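Local structure of PaaA (5FF5) at residues R108-F113 / V125-L130; S114-D119 / G346-H351; G100-R105 / N199-V204. The protein acts in the post-translational peptide modification that builds the bicyclic core of pantocin A, probably as an adenylating enzyme of the E1-like ThiF family. All coordinates share one frame; numbering follows the deposited sequence.

Contact 1 (R108-F113 / V125-L130); sequences RQILQF and VYQERL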
ATOM      1  N   ARG A 108       7.604  10.605 -10.646  0.80 51.87           N
ATOM      2  CA  ARG A 108       6.673   9.650 -11.214  0.80 50.24           C
ATOM      3  C   ARG A 108       5.255   9.931 -10.754  0.80 48.82           C
ATOM      4  O   ARG A 108       4.307   9.701 -11.494  0.80 50.30           O
ATOM      5  CB  ARG A 108       7.048   8.211 -10.849  0.80 49.89           C
ATOM      6  CG  ARG A 108       8.424   7.707 -11.261  0.80 48.81           C
ATOM      7  CD  ARG A 108       8.747   7.864 -12.754  0.80 47.21           C
ATOM      8  NE  ARG A 108      10.026   7.214 -13.057  0.80 48.18           N
ATOM      9  CZ  ARG A 108      11.198   7.815 -13.228  0.80 42.09           C
ATOM     10  NH1 ARG A 108      11.312   9.129 -13.175  0.80 42.09           N
ATOM     11  NH2 ARG A 108      12.265   7.074 -13.470  0.80 45.45           N
ATOM     12  N   GLN A 109       5.100  10.472  -9.554  1.00 49.83           N
ATOM     13  CA  GLN A 109       3.754  10.777  -9.084  1.00 44.61           C
ATOM     14  C   GLN A 109       3.309  12.073  -9.742  1.00 43.81           C
ATOM     15  O   GLN A 109       2.129  12.283  -9.998  1.00 42.09           O
ATOM     16  CB  GLN A 109       3.674  10.893  -7.581  1.00 43.38           C
ATOM     17  CG  GLN A 109       4.157  12.206  -7.066  1.00 48.58           C
ATOM     18  CD  GLN A 109       4.081  12.291  -5.578  1.00 42.29           C
ATOM     19  OE1 GLN A 109       4.196  11.291  -4.872  1.00 46.31           O
ATOM     20  NE2 GLN A 109       3.849  13.492  -5.083  1.00 45.39           N
ATOM     21  N   ILE A 110       4.269  12.944 -10.018  1.00 42.09           N
ATOM     22  CA  ILE A 110       3.990  14.107 -10.828  1.00 42.09           C
ATOM     23  C   ILE A 110       3.446  13.701 -12.193  1.00 46.23           C
ATOM     24  O   ILE A 110       2.534  14.351 -12.699  1.00 48.71           O
ATOM     25  CB  ILE A 110       5.233  14.973 -11.001  1.00 42.09           C
ATOM     26  CG1 ILE A 110       5.521  15.719  -9.692  1.00 45.22           C
ATOM     27  CG2 ILE A 110       5.017  15.959 -12.109  1.00 42.09           C
ATOM     28  CD1 ILE A 110       6.752  16.612  -9.707  1.00 42.09           C
ATOM     29  N   LEU A 111       3.980  12.620 -12.775  1.00 47.72           N
ATOM     30  CA  LEU A 111       3.467  12.078 -14.045  1.00 43.76           C
ATOM     31  C   LEU A 111       2.037  11.631 -13.908  1.00 49.40           C
ATOM     32  O   LEU A 111       1.224  11.851 -14.788  1.00 60.22           O
ATOM     33  CB  LEU A 111       4.282  10.885 -14.528  1.00 44.33           C
ATOM     34  CG  LEU A 111       5.750  11.097 -14.876  1.00 44.27           C
ATOM     35  CD1 LEU A 111       6.300   9.805 -15.394  1.00 42.09           C
ATOM     36  CD2 LEU A 111       5.936  12.234 -15.852  1.00 42.41           C
ATOM     37  N   GLN A 112       1.725  10.996 -12.790  1.00 48.92           N
ATOM     38  CA  GLN A 112       0.371  10.543 -12.543  1.00 44.44           C
ATOM     39  C   GLN A 112      -0.630  11.688 -12.485  1.00 48.90           C
ATOM     40  O   GLN A 112      -1.746  11.540 -12.970  1.00 48.42           O
ATOM     41  CB  GLN A 112       0.332   9.734 -11.263  1.00 46.83           C
ATOM     42  CG  GLN A 112      -1.045   9.360 -10.808  1.00 49.85           C
ATOM     43  CD  GLN A 112      -0.998   8.590  -9.503  1.00 59.18           C
ATOM     44  OE1 GLN A 112      -0.133   7.724  -9.311  1.00 54.22           O
ATOM     45  NE2 GLN A 112      -1.912   8.911  -8.585  1.00 57.58           N
ATOM     46  N   PHE A 113      -0.238  12.825 -11.902  1.00 53.33           N
ATOM     47  CA  PHE A 113      -1.109  14.009 -11.880  1.00 48.93           C
ATOM     48  C   PHE A 113      -1.293  14.504 -13.304  1.00 47.39           C
ATOM     49  O   PHE A 113      -2.404  14.821 -13.726  1.00 47.91           O
ATOM     50  CB  PHE A 113      -0.539  15.158 -11.024  1.00 45.19           C
ATOM     51  CG  PHE A 113      -0.207  14.778  -9.610  1.00 46.06           C
ATOM     52  CD1 PHE A 113      -0.942  13.825  -8.931  1.00 45.68           C
ATOM     53  CD2 PHE A 113       0.878  15.357  -8.974  1.00 42.09           C
ATOM     54  CE1 PHE A 113      -0.595  13.474  -7.658  1.00 42.09           C
ATOM     55  CE2 PHE A 113       1.215  15.003  -7.712  1.00 42.09           C
ATOM     56  CZ  PHE A 113       0.489  14.063  -7.061  1.00 42.09           C
ATOM     57  N   VAL A 125       2.156  22.264 -10.422  1.00 45.86           N
ATOM     58  CA  VAL A 125       1.227  22.956  -9.554  1.00 42.09           C
ATOM     59  C   VAL A 125       0.609  21.994  -8.568  1.00 42.09           C
ATOM     60  O   VAL A 125       0.509  22.305  -7.392  1.00 42.25           O
ATOM     61  CB  VAL A 125       0.125  23.666 -10.342  1.00 42.09           C
ATOM     62  CG1 VAL A 125      -1.114  23.788  -9.521  1.00 44.16           C
ATOM     63  CG2 VAL A 125       0.582  25.026 -10.790  1.00 42.09           C
ATOM     64  N   TYR A 126       0.286  20.788  -9.007  1.00 45.40           N
ATOM     65  CA  TYR A 126      -0.347  19.843  -8.091  1.00 46.79           C
ATOM     66  C   TYR A 126       0.552  19.511  -6.905  1.00 45.29           C
ATOM     67  O   TYR A 126       0.094  19.513  -5.760  1.00 46.40           O
ATOM     68  CB  TYR A 126      -0.743  18.560  -8.820  1.00 42.09           C
ATOM     69  CG  TYR A 126      -1.860  18.760  -9.799  1.00 42.09           C
ATOM     70  CD1 TYR A 126      -3.107  19.158  -9.374  1.00 48.28           C
ATOM     71  CD2 TYR A 126      -1.665  18.561 -11.152  1.00 54.54           C
ATOM     72  CE1 TYR A 126      -4.137  19.355 -10.267  1.00 55.06           C
ATOM     73  CE2 TYR A 126      -2.691  18.754 -12.062  1.00 53.18           C
ATOM     74  CZ  TYR A 126      -3.926  19.150 -11.609  1.00 55.93           C
ATOM     75  OH  TYR A 126      -4.959  19.345 -12.499  1.00 62.24           O
ATOM     76  N   GLN A 127       1.827  19.257  -7.185  1.00 44.01           N
ATOM     77  CA  GLN A 127       2.812  18.926  -6.161  1.00 44.13           C
ATOM     78  C   GLN A 127       3.020  20.113  -5.228  1.00 47.03           C
ATOM     79  O   GLN A 127       3.252  19.944  -4.040  1.00 48.60           O
ATOM     80  CB  GLN A 127       4.145  18.526  -6.799  1.00 42.41           C
ATOM     81  CG  GLN A 127       5.133  17.901  -5.840  1.00 42.09           C
ATOM     82  CD  GLN A 127       4.614  16.609  -5.269  1.00 42.09           C
ATOM     83  OE1 GLN A 127       4.150  15.752  -6.006  1.00 44.37           O
ATOM     84  NE2 GLN A 127       4.677  16.461  -3.956  1.00 47.11           N
ATOM     85  N   GLU A 128       2.949  21.317  -5.785  1.00 44.42           N
ATOM     86  CA  GLU A 128       3.051  22.537  -5.003  1.00 45.46           C
ATOM     87  C   GLU A 128       1.934  22.582  -3.962  1.00 49.07           C
ATOM     88  O   GLU A 128       2.152  22.956  -2.814  1.00 49.22           O
ATOM     89  CB  GLU A 128       2.983  23.752  -5.922  1.00 42.82           C
ATOM     90  CG  GLU A 128       4.276  24.039  -6.628  1.00 45.23           C
ATOM     91  CD  GLU A 128       4.160  25.210  -7.568  1.00 55.08           C
ATOM     92  OE1 GLU A 128       3.072  25.837  -7.592  1.00 52.65           O
ATOM     93  OE2 GLU A 128       5.159  25.505  -8.269  1.00 54.94           O
ATOM     94  N   ARG A 129       0.743  22.162  -4.380  1.00 48.68           N
ATOM     95  CA  ARG A 129      -0.422  22.119  -3.529  1.00 42.09           C
ATOM     96  C   ARG A 129      -0.224  21.121  -2.380  1.00 45.38           C
ATOM     97  O   ARG A 129      -0.873  21.204  -1.339  1.00 46.94           O
ATOM     98  CB  ARG A 129      -1.655  21.751  -4.363  1.00 42.09           C
ATOM     99  CG  ARG A 129      -2.259  22.931  -5.098  1.00 42.09           C
ATOM    100  CD  ARG A 129      -3.356  22.546  -6.085  1.00 42.09           C
ATOM    101  NE  ARG A 129      -3.708  23.666  -6.965  1.00 43.93           N
ATOM    102  CZ  ARG A 129      -4.699  23.638  -7.851  1.00 42.09           C
ATOM    103  NH1 ARG A 129      -5.436  22.558  -7.969  1.00 42.09           N
ATOM    104  NH2 ARG A 129      -4.979  24.693  -8.595  1.00 42.09           N
ATOM    105  N   LEU A 130       0.688  20.180  -2.570  1.00 45.85           N
ATOM    106  CA  LEU A 130       1.014  19.238  -1.519  1.00 42.09           C
ATOM    107  C   LEU A 130       2.043  19.851  -0.588  1.00 42.09           C
ATOM    108  O   LEU A 130       1.959  19.675   0.615  1.00 48.96           O
ATOM    109  CB  LEU A 130       1.536  17.911  -2.090  1.00 42.09           C
ATOM    110  CG  LEU A 130       0.573  16.954  -2.795  1.00 43.02           C
ATOM    111  CD1 LEU A 130       1.312  15.718  -3.282  1.00 42.09           C
ATOM    112  CD2 LEU A 130      -0.618  16.585  -1.889  1.00 42.09           C
TER

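Contact 2 (S114-D119 / G346-H351); sequences SLIDAD and GYDKPH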
ATOM      1  N   SER A 114      -0.191  14.567 -14.044  1.00 48.01           N
ATOM      2  CA  SER A 114      -0.221  15.128 -15.389  1.00 53.92           C
ATOM      3  C   SER A 114      -1.111  14.313 -16.308  1.00 52.37           C
ATOM      4  O   SER A 114      -1.603  14.801 -17.320  1.00 55.10           O
ATOM      5  CB  SER A 114       1.186  15.198 -15.973  1.00 50.66           C
ATOM      6  OG  SER A 114       1.155  15.760 -17.271  1.00 53.75           O
ATOM      7  N   LEU A 115      -1.323  13.067 -15.925  1.00 51.85           N
ATOM      8  CA  LEU A 115      -2.118  12.145 -16.710  1.00 56.97           C
ATOM      9  C   LEU A 115      -3.619  12.385 -16.627  1.00 50.88           C
ATOM     10  O   LEU A 115      -4.312  12.334 -17.638  1.00 63.24           O
ATOM     11  CB  LEU A 115      -1.805  10.716 -16.271  1.00 65.22           C
ATOM     12  CG  LEU A 115      -2.022   9.608 -17.286  1.00 56.00           C
ATOM     13  CD1 LEU A 115      -1.023   9.801 -18.415  1.00 59.23           C
ATOM     14  CD2 LEU A 115      -1.849   8.275 -16.580  1.00 54.08           C
ATOM     15  N   ILE A 116      -4.130  12.654 -15.434  1.00 49.26           N
ATOM     16  CA  ILE A 116      -5.563  12.859 -15.301  1.00 47.39           C
ATOM     17  C   ILE A 116      -5.893  14.329 -15.316  1.00 42.25           C
ATOM     18  O   ILE A 116      -6.949  14.710 -15.782  1.00 57.75           O
ATOM     19  CB  ILE A 116      -6.127  12.221 -14.049  1.00 52.24           C
ATOM     20  CG1 ILE A 116      -5.748  10.743 -14.010  1.00 55.43           C
ATOM     21  CG2 ILE A 116      -7.646  12.356 -14.045  1.00 57.36           C
ATOM     22  CD1 ILE A 116      -6.731   9.894 -13.229  1.00 64.39           C
ATOM     23  N   ASP A 117      -5.025  15.136 -14.739  1.00 42.09           N
ATOM     24  CA  ASP A 117      -5.138  16.577 -14.838  1.00 44.91           C
ATOM     25  C   ASP A 117      -6.563  17.145 -14.755  1.00 50.97           C
ATOM     26  O   ASP A 117      -7.000  17.833 -15.667  1.00 55.65           O
ATOM     27  CB  ASP A 117      -4.526  17.021 -16.145  1.00 45.51           C
ATOM     28  CG  ASP A 117      -4.053  18.435 -16.096  1.00 57.81           C
ATOM     29  OD1 ASP A 117      -4.598  19.208 -15.276  1.00 61.76           O
ATOM     30  OD2 ASP A 117      -3.175  18.794 -16.908  1.00 68.35           O
ATOM     31  N   ALA A 118      -7.300  16.842 -13.691  1.00 54.06           N
ATOM     32  CA  ALA A 118      -8.682  17.318 -13.561  1.00 51.96           C
ATOM     33  C   ALA A 118      -8.814  18.837 -13.347  1.00 59.08           C
ATOM     34  O   ALA A 118      -9.777  19.446 -13.811  1.00 59.60           O
ATOM     35  CB  ALA A 118      -9.373  16.586 -12.446  1.00 47.36           C
ATOM     36  N   ASP A 119      -7.870  19.456 -12.643  1.00 53.60           N
ATOM     37  CA  ASP A 119      -8.015  20.876 -12.338  1.00 50.60           C
ATOM     38  C   ASP A 119      -7.353  21.713 -13.394  1.00 56.25           C
ATOM     39  O   ASP A 119      -7.258  22.932 -13.260  1.00 60.83           O
ATOM     40  CB  ASP A 119      -7.428  21.242 -10.979  1.00 57.36           C
ATOM     41  CG  ASP A 119      -8.159  22.406 -10.326  1.00 52.27           C
ATOM     42  OD1 ASP A 119      -7.490  23.414 -10.019  1.00 55.66           O
ATOM     43  OD2 ASP A 119      -9.395  22.330 -10.147  1.00 53.13           O
ATOM     44  N   GLY A 346      -6.383  17.952  -6.149  1.00 44.63           N
ATOM     45  CA  GLY A 346      -7.445  18.062  -7.130  1.00 51.95           C
ATOM     46  C   GLY A 346      -7.099  17.571  -8.531  1.00 53.59           C
ATOM     47  O   GLY A 346      -7.748  17.959  -9.503  1.00 54.19           O
ATOM     48  N   TYR A 347      -6.069  16.737  -8.646  1.00 57.05           N
ATOM     49  CA  TYR A 347      -5.657  16.195  -9.940  1.00 48.77           C
ATOM     50  C   TYR A 347      -6.674  15.185 -10.422  1.00 43.72           C
ATOM     51  O   TYR A 347      -6.721  14.886 -11.585  1.00 52.92           O
ATOM     52  CB  TYR A 347      -4.275  15.545  -9.847  1.00 50.36           C
ATOM     53  CG  TYR A 347      -4.308  14.104  -9.378  1.00 46.26           C
ATOM     54  CD1 TYR A 347      -4.295  13.783  -8.029  1.00 48.16           C
ATOM     55  CD2 TYR A 347      -4.338  13.073 -10.282  1.00 46.32           C
ATOM     56  CE1 TYR A 347      -4.334  12.472  -7.610  1.00 48.61           C
ATOM     57  CE2 TYR A 347      -4.376  11.765  -9.874  1.00 51.95           C
ATOM     58  CZ  TYR A 347      -4.373  11.461  -8.541  1.00 48.15           C
ATOM     59  OH  TYR A 347      -4.401  10.129  -8.156  1.00 49.12           O
ATOM     60  N   ASP A 348      -7.499  14.684  -9.512  1.00 44.41           N
ATOM     61  CA  ASP A 348      -8.528  13.677  -9.796  1.00 50.09           C
ATOM     62  C   ASP A 348      -9.559  13.743  -8.685  1.00 46.22           C
ATOM     63  O   ASP A 348      -9.227  14.115  -7.573  1.00 56.25           O
ATOM     64  CB  ASP A 348      -7.918  12.260  -9.855  1.00 56.12           C
ATOM     65  CG  ASP A 348      -8.935  11.168 -10.254  1.00 57.79           C
ATOM     66  OD1 ASP A 348     -10.010  11.470 -10.818  1.00 55.60           O
ATOM     67  OD2 ASP A 348      -8.684   9.990  -9.920  1.00 61.86           O
ATOM     68  N   LYS A 349     -10.793  13.346  -8.962  1.00 42.09           N
ATOM     69  CA  LYS A 349     -11.865  13.486  -7.987  1.00 42.82           C
ATOM     70  C   LYS A 349     -11.891  12.368  -6.928  1.00 49.57           C
ATOM     71  O   LYS A 349     -11.654  11.207  -7.226  1.00 58.59           O
ATOM     72  CB  LYS A 349     -13.186  13.601  -8.736  1.00 42.09           C
ATOM     73  CG  LYS A 349     -13.150  14.799  -9.725  1.00 56.32           C
ATOM     74  CD  LYS A 349     -12.420  16.022  -9.081  1.00 80.81           C
ATOM     75  CE  LYS A 349     -12.468  17.341  -9.904  1.00 81.79           C
ATOM     76  NZ  LYS A 349     -11.733  18.493  -9.227  1.00 56.44           N
ATOM     77  N   PRO A 350     -12.162  12.725  -5.665  1.00 53.31           N
ATOM     78  CA  PRO A 350     -12.157  11.691  -4.629  1.00 50.74           C
ATOM     79  C   PRO A 350     -13.524  11.109  -4.396  1.00 53.10           C
ATOM     80  O   PRO A 350     -14.502  11.835  -4.241  1.00 58.86           O
ATOM     81  CB  PRO A 350     -11.676  12.436  -3.378  1.00 42.09           C
ATOM     82  CG  PRO A 350     -12.029  13.877  -3.622  1.00 48.59           C
ATOM     83  CD  PRO A 350     -12.429  14.052  -5.088  1.00 51.03           C
ATOM     84  N   HIS A 351     -13.589   9.792  -4.412  1.00 56.42           N
ATOM     85  CA  HIS A 351     -14.818   9.095  -4.124  1.00 50.14           C
ATOM     86  C   HIS A 351     -15.357   9.369  -2.713  1.00 59.90           C
ATOM     87  O   HIS A 351     -16.540   9.692  -2.545  1.00 63.04           O
ATOM     88  CB  HIS A 351     -14.608   7.607  -4.292  1.00 42.09           C
ATOM     89  CG  HIS A 351     -15.861   6.868  -4.605  1.00 51.77           C
ATOM     90  ND1 HIS A 351     -16.712   7.248  -5.620  1.00 55.42           N
ATOM     91  CD2 HIS A 351     -16.422   5.786  -4.022  1.00 52.61           C
ATOM     92  CE1 HIS A 351     -17.739   6.418  -5.660  1.00 53.16           C
ATOM     93  NE2 HIS A 351     -17.588   5.526  -4.698  1.00 57.42           N
TER

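Contact 3 (G100-R105 / N199-V204); sequences GEEVER and NENVHV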
ATOM      1  N   GLY A 100      15.145  21.516  -6.886  1.00 48.39           N
ATOM      2  CA  GLY A 100      15.646  20.599  -7.884  1.00 42.09           C
ATOM      3  C   GLY A 100      15.478  19.170  -7.383  1.00 54.35           C
ATOM      4  O   GLY A 100      15.067  18.276  -8.142  1.00 55.91           O
ATOM      5  N   GLU A 101      15.783  18.937  -6.108  1.00 50.46           N
ATOM      6  CA  GLU A 101      15.662  17.587  -5.585  1.00 48.41           C
ATOM      7  C   GLU A 101      14.217  17.092  -5.556  1.00 50.34           C
ATOM      8  O   GLU A 101      13.957  15.925  -5.826  1.00 51.55           O
ATOM      9  CB  GLU A 101      16.267  17.442  -4.196  1.00 46.29           C
ATOM     10  CG  GLU A 101      15.970  16.055  -3.695  1.00 50.00           C
ATOM     11  CD  GLU A 101      15.813  15.953  -2.215  1.00 58.56           C
ATOM     12  OE1 GLU A 101      16.266  16.877  -1.505  1.00 71.41           O
ATOM     13  OE2 GLU A 101      15.149  14.987  -1.773  1.00 54.81           O
ATOM     14  N   GLU A 102      13.277  17.933  -5.160  1.00 49.71           N
ATOM     15  CA  GLU A 102      11.910  17.441  -4.991  1.00 52.72           C
ATOM     16  C   GLU A 102      11.320  16.953  -6.327  1.00 55.50           C
ATOM     17  O   GLU A 102      10.785  15.834  -6.411  1.00 49.43           O
ATOM     18  CB  GLU A 102      11.044  18.526  -4.357  1.00 45.06           C
ATOM     19  CG  GLU A 102      11.377  18.708  -2.896  1.00 50.27           C
ATOM     20  CD  GLU A 102      10.792  19.968  -2.297  1.00 59.13           C
ATOM     21  OE1 GLU A 102      10.307  19.895  -1.141  1.00 54.83           O
ATOM     22  OE2 GLU A 102      10.890  21.036  -2.958  1.00 51.16           O
ATOM     23  N   VAL A 103      11.475  17.782  -7.362  1.00 51.62           N
ATOM     24  CA  VAL A 103      10.982  17.514  -8.711  1.00 42.10           C
ATOM     25  C   VAL A 103      11.545  16.200  -9.215  1.00 48.28           C
ATOM     26  O   VAL A 103      10.923  15.499 -10.013  1.00 52.23           O
ATOM     27  CB  VAL A 103      11.352  18.684  -9.668  1.00 47.08           C
ATOM     28  CG1 VAL A 103      11.581  18.219 -11.064  1.00 42.09           C
ATOM     29  CG2 VAL A 103      10.265  19.738  -9.645  1.00 57.33           C
ATOM     30  N   GLU A 104      12.732  15.855  -8.742  1.00 47.53           N
ATOM     31  CA  GLU A 104      13.275  14.542  -9.028  1.00 42.09           C
ATOM     32  C   GLU A 104      12.551  13.461  -8.244  1.00 47.02           C
ATOM     33  O   GLU A 104      11.947  12.561  -8.831  1.00 45.89           O
ATOM     34  CB  GLU A 104      14.758  14.501  -8.690  1.00 50.01           C
ATOM     35  CG  GLU A 104      15.428  13.228  -9.102  1.00 55.19           C
ATOM     36  CD  GLU A 104      15.336  12.985 -10.587  1.00 50.24           C
ATOM     37  OE1 GLU A 104      15.083  13.959 -11.318  1.00 55.50           O
ATOM     38  OE2 GLU A 104      15.468  11.813 -11.005  1.00 44.21           O
ATOM     39  N   ARG A 105      12.562  13.586  -6.916  1.00 48.92           N
ATOM     40  CA  ARG A 105      11.978  12.558  -6.063  1.00 49.60           C
ATOM     41  C   ARG A 105      10.490  12.372  -6.298  1.00 42.09           C
ATOM     42  O   ARG A 105       9.996  11.266  -6.132  1.00 42.09           O
ATOM     43  CB  ARG A 105      12.273  12.817  -4.575  1.00 47.61           C
ATOM     44  CG  ARG A 105      11.852  14.147  -3.977  1.00 53.71           C
ATOM     45  CD  ARG A 105      12.439  14.329  -2.541  1.00 48.85           C
ATOM     46  NE  ARG A 105      12.168  13.184  -1.679  1.00 46.49           N
ATOM     47  CZ  ARG A 105      13.037  12.651  -0.823  1.00 42.09           C
ATOM     48  NH1 ARG A 105      12.685  11.604  -0.094  1.00 42.09           N
ATOM     49  NH2 ARG A 105      14.253  13.154  -0.694  1.00 42.09           N
ATOM     50  N   ASN A 199      12.221  11.452   3.827  1.00 49.02           N
ATOM     51  CA  ASN A 199      12.021  12.680   3.076  1.00 42.09           C
ATOM     52  C   ASN A 199      12.400  13.875   3.929  1.00 44.04           C
ATOM     53  O   ASN A 199      11.670  14.271   4.819  1.00 52.32           O
ATOM     54  CB  ASN A 199      10.573  12.794   2.608  1.00 42.09           C
ATOM     55  CG  ASN A 199      10.367  13.911   1.606  1.00 42.09           C
ATOM     56  OD1 ASN A 199      11.245  14.753   1.411  1.00 42.09           O
ATOM     57  ND2 ASN A 199       9.177  13.957   1.008  1.00 42.09           N
ATOM     58  N   GLU A 200      13.552  14.449   3.632  1.00 50.05           N
ATOM     59  CA  GLU A 200      14.167  15.519   4.397  1.00 42.09           C
ATOM     60  C   GLU A 200      13.464  16.852   4.134  1.00 48.60           C
ATOM     61  O   GLU A 200      13.762  17.853   4.761  1.00 44.93           O
ATOM     62  CB  GLU A 200      15.635  15.581   3.983  1.00 50.67           C
ATOM     63  CG  GLU A 200      16.531  16.627   4.589  1.00 63.95           C
ATOM     64  CD  GLU A 200      17.973  16.501   4.048  1.00 76.26           C
ATOM     65  OE1 GLU A 200      18.391  15.373   3.675  1.00 64.66           O
ATOM     66  OE2 GLU A 200      18.673  17.538   3.959  1.00 73.83           O
ATOM     67  N   ASN A 201      12.533  16.866   3.186  1.00 48.99           N
ATOM     68  CA  ASN A 201      11.833  18.097   2.832  1.00 46.04           C
ATOM     69  C   ASN A 201      10.552  18.324   3.612  1.00 50.45           C
ATOM     70  O   ASN A 201       9.944  19.391   3.530  1.00 52.23           O
ATOM     71  CB  ASN A 201      11.513  18.097   1.346  1.00 45.94           C
ATOM     72  CG  ASN A 201      12.712  17.807   0.511  1.00 49.88           C
ATOM     73  OD1 ASN A 201      12.620  17.170  -0.531  1.00 58.77           O
ATOM     74  ND2 ASN A 201      13.870  18.239   0.982  1.00 61.01           N
ATOM     75  N   VAL A 202      10.136  17.304   4.348  1.00 42.09           N
ATOM     76  CA  VAL A 202       8.960  17.398   5.192  1.00 43.24           C
ATOM     77  C   VAL A 202       9.289  17.994   6.568  1.00 48.87           C
ATOM     78  O   VAL A 202      10.228  17.547   7.226  1.00 51.04           O
ATOM     79  CB  VAL A 202       8.339  16.024   5.381  1.00 48.29           C
ATOM     80  CG1 VAL A 202       7.104  16.119   6.277  1.00 45.65           C
ATOM     81  CG2 VAL A 202       7.978  15.464   4.045  1.00 43.75           C
ATOM     82  N   HIS A 203       8.538  19.008   6.996  1.00 50.72           N
ATOM     83  CA  HIS A 203       8.712  19.570   8.340  1.00 47.17           C
ATOM     84  C   HIS A 203       7.863  18.792   9.317  1.00 42.09           C
ATOM     85  O   HIS A 203       6.667  18.636   9.109  1.00 45.95           O
ATOM     86  CB  HIS A 203       8.308  21.050   8.399  1.00 42.09           C
ATOM     87  CG  HIS A 203       8.980  21.902   7.373  1.00 61.10           C
ATOM     88  ND1 HIS A 203       8.298  22.479   6.322  1.00 73.85           N
ATOM     89  CD2 HIS A 203      10.278  22.258   7.221  1.00 72.08           C
ATOM     90  CE1 HIS A 203       9.146  23.158   5.568  1.00 77.48           C
ATOM     91  NE2 HIS A 203      10.353  23.039   6.091  1.00 83.96           N
ATOM     92  N   VAL A 204       8.451  18.350  10.416  1.00 46.91           N
ATOM     93  CA  VAL A 204       7.666  17.608  11.392  1.00 49.03           C
ATOM     94  C   VAL A 204       7.570  18.328  12.757  1.00 45.05           C
ATOM     95  O   VAL A 204       8.563  18.605  13.435  1.00 42.09           O
ATOM     96  CB  VAL A 204       8.231  16.200  11.576  1.00 42.09           C
ATOM     97  CG1 VAL A 204       7.375  15.424  12.555  1.00 48.74           C
ATOM     98  CG2 VAL A 204       8.276  15.502  10.255  1.00 42.09           C
TER

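Contact 1 (R108-F113 / V125-L130)
Y126 opens the contact where helix 123-131 crosses helix 107-116, the two short axes passing 9.9 Å apart at 115°. Its CG lies anti to the carbonyl carbon, which lays the side chain alongside F113, and the two run beside each other head to tail: F113 CB touches Y126 CD2 at 3.6 Å while Y126 CB meets F113 CD2 at 3.6 Å. The rings themselves are oblique. Tyrosine suits this place because its apolar stem packs on F113 while its hydroxyl reaches a polar loop, bonding to D117 OD1. Q127 follows, with CG anti to the backbone N and the chain bent at chi2 (63°), a shape that carries the amide across the extended chain of Q109. Q109 NE2 donates to Q127 OE1 at 2.5 Å, in the carbonyl plane and on a lone pair. Both NE2 groups also donate to S154 O, so the buried amides are fixed in rotation. The same OE1 sits at the edge of the F113 ring, 3.5 Å from F113 CE2, and I110 CG1 approaches it as well. These consecutive helices lead into strand 134-138 of the Rossmann-type ThiF fold, and S325 of the second subunit packs on Q109 of the first helix. Q109 O lies over the centre of one face of the F113 ring. One turn beyond Y126, L130 CD1 rests against both F113 CZ (4.2 Å) and Q109 NE2 (3.8 Å). This branched apolar residue also touches I344 and T345 of helix 326-345.

Contact 2 (S114-D119 / G346-H351)
Two chain turns meet backbone to backbone here, each just after a helix and each begun by a residue of positive phi, D117 and G346; glycine adopts such a phi (79°) easily. In the tight part A118 N donates to Y347 O at 2.9 Å along a nearly straight path (161°), although the donor stands above the carbonyl plane. The small A118 methyl rests on the same oxygen, CB 3.3 Å from Y347 O. I116 packs beside this bond, its CG2 3.6 Å from Y347 O and its CD1 3.8 Å from D348 OD2. D348 CG, anti to the backbone N, sets the carboxylate beside I116 CD1, and OD2 forms a salt bridge with K342; D348 CB lies near the rim of one Y347 ring face. L266 of the second subunit packs on I116, a setting that suits an apolar side chain. The other side is looser and more exposed. K349 only brushes A118 CB with CE, and K349 NZ remains 4.6 Å from D119 OD2, too far for a salt bridge, while D119 OD1 pairs with R129. The arrangement joins the C-terminal ends of helices 107-116 and 326-345 within the Rossmann-type ThiF domain, beside its dimer interface.

Contact 3 (G100-R105 / N199-V204)
An Asx turn within a type I beta turn, N199 to V202, faces helix 100-105 where the beta-alpha-beta unit of strand 158-162, helix 187-198 and strand 203-207 passes from its helix to its outer strand. Hydrogen bonding shapes each partner separately and none crosses between the segments. On the turn, N201 N donates to N199 OD1 at 3.0 Å, with the donor above the carbonyl plane; N199 ND2 is held by A152 O and Y106 OH, so asparagine serves with both ends of its amide. On the helix, E101 and R105, one turn apart, form a salt bridge through E101 OE2 and R105 NH2, although the carboxylate position is less certain. Stacking joins R105 to N199. The R105 guanidinium and N199 amide planes are only 3° apart, and N199 OD1 lies over the guanidinium centre, 3.6 Å from R105 CZ, where the positive charge is probably favourable to a carbonyl oxygen. I172 of the second subunit also packs on R105. Polar-to-apolar packing completes the contact. E102, extended beyond CG, lies antiparallel beside N201, bringing OE1 to 3.3 Å from N201 CB, while that OE1 is bound in a salt bridge with K131. N201, the turn residue most covered by the helix, points its amide oxygen there, OD1 resting 3.1 Å from E102 CG and 3.5 Å from R105 CD.

Contacts 1 and 3 are buried, contact 3 farther from the centre of the chain, and contact 2 is partly exposed. Contacts 1 and 2 share helix 107-116 and touch directly: the F113 ring meets that of Y347, and Q112 NE2 probably bonds to Y347 OH. Contact 3 uses the preceding helix, 100-105, and lies about 22 Å from contact 2, centre to centre. The chemistry follows these places. Aromatic packing beside a hydrogen-bonded amide pair fills contact 1, a main-chain bond between turns carries contact 2, and a guanidinium stacked on an amide and salt-bridged to one carboxylate marks contact 3. All three border the second subunit.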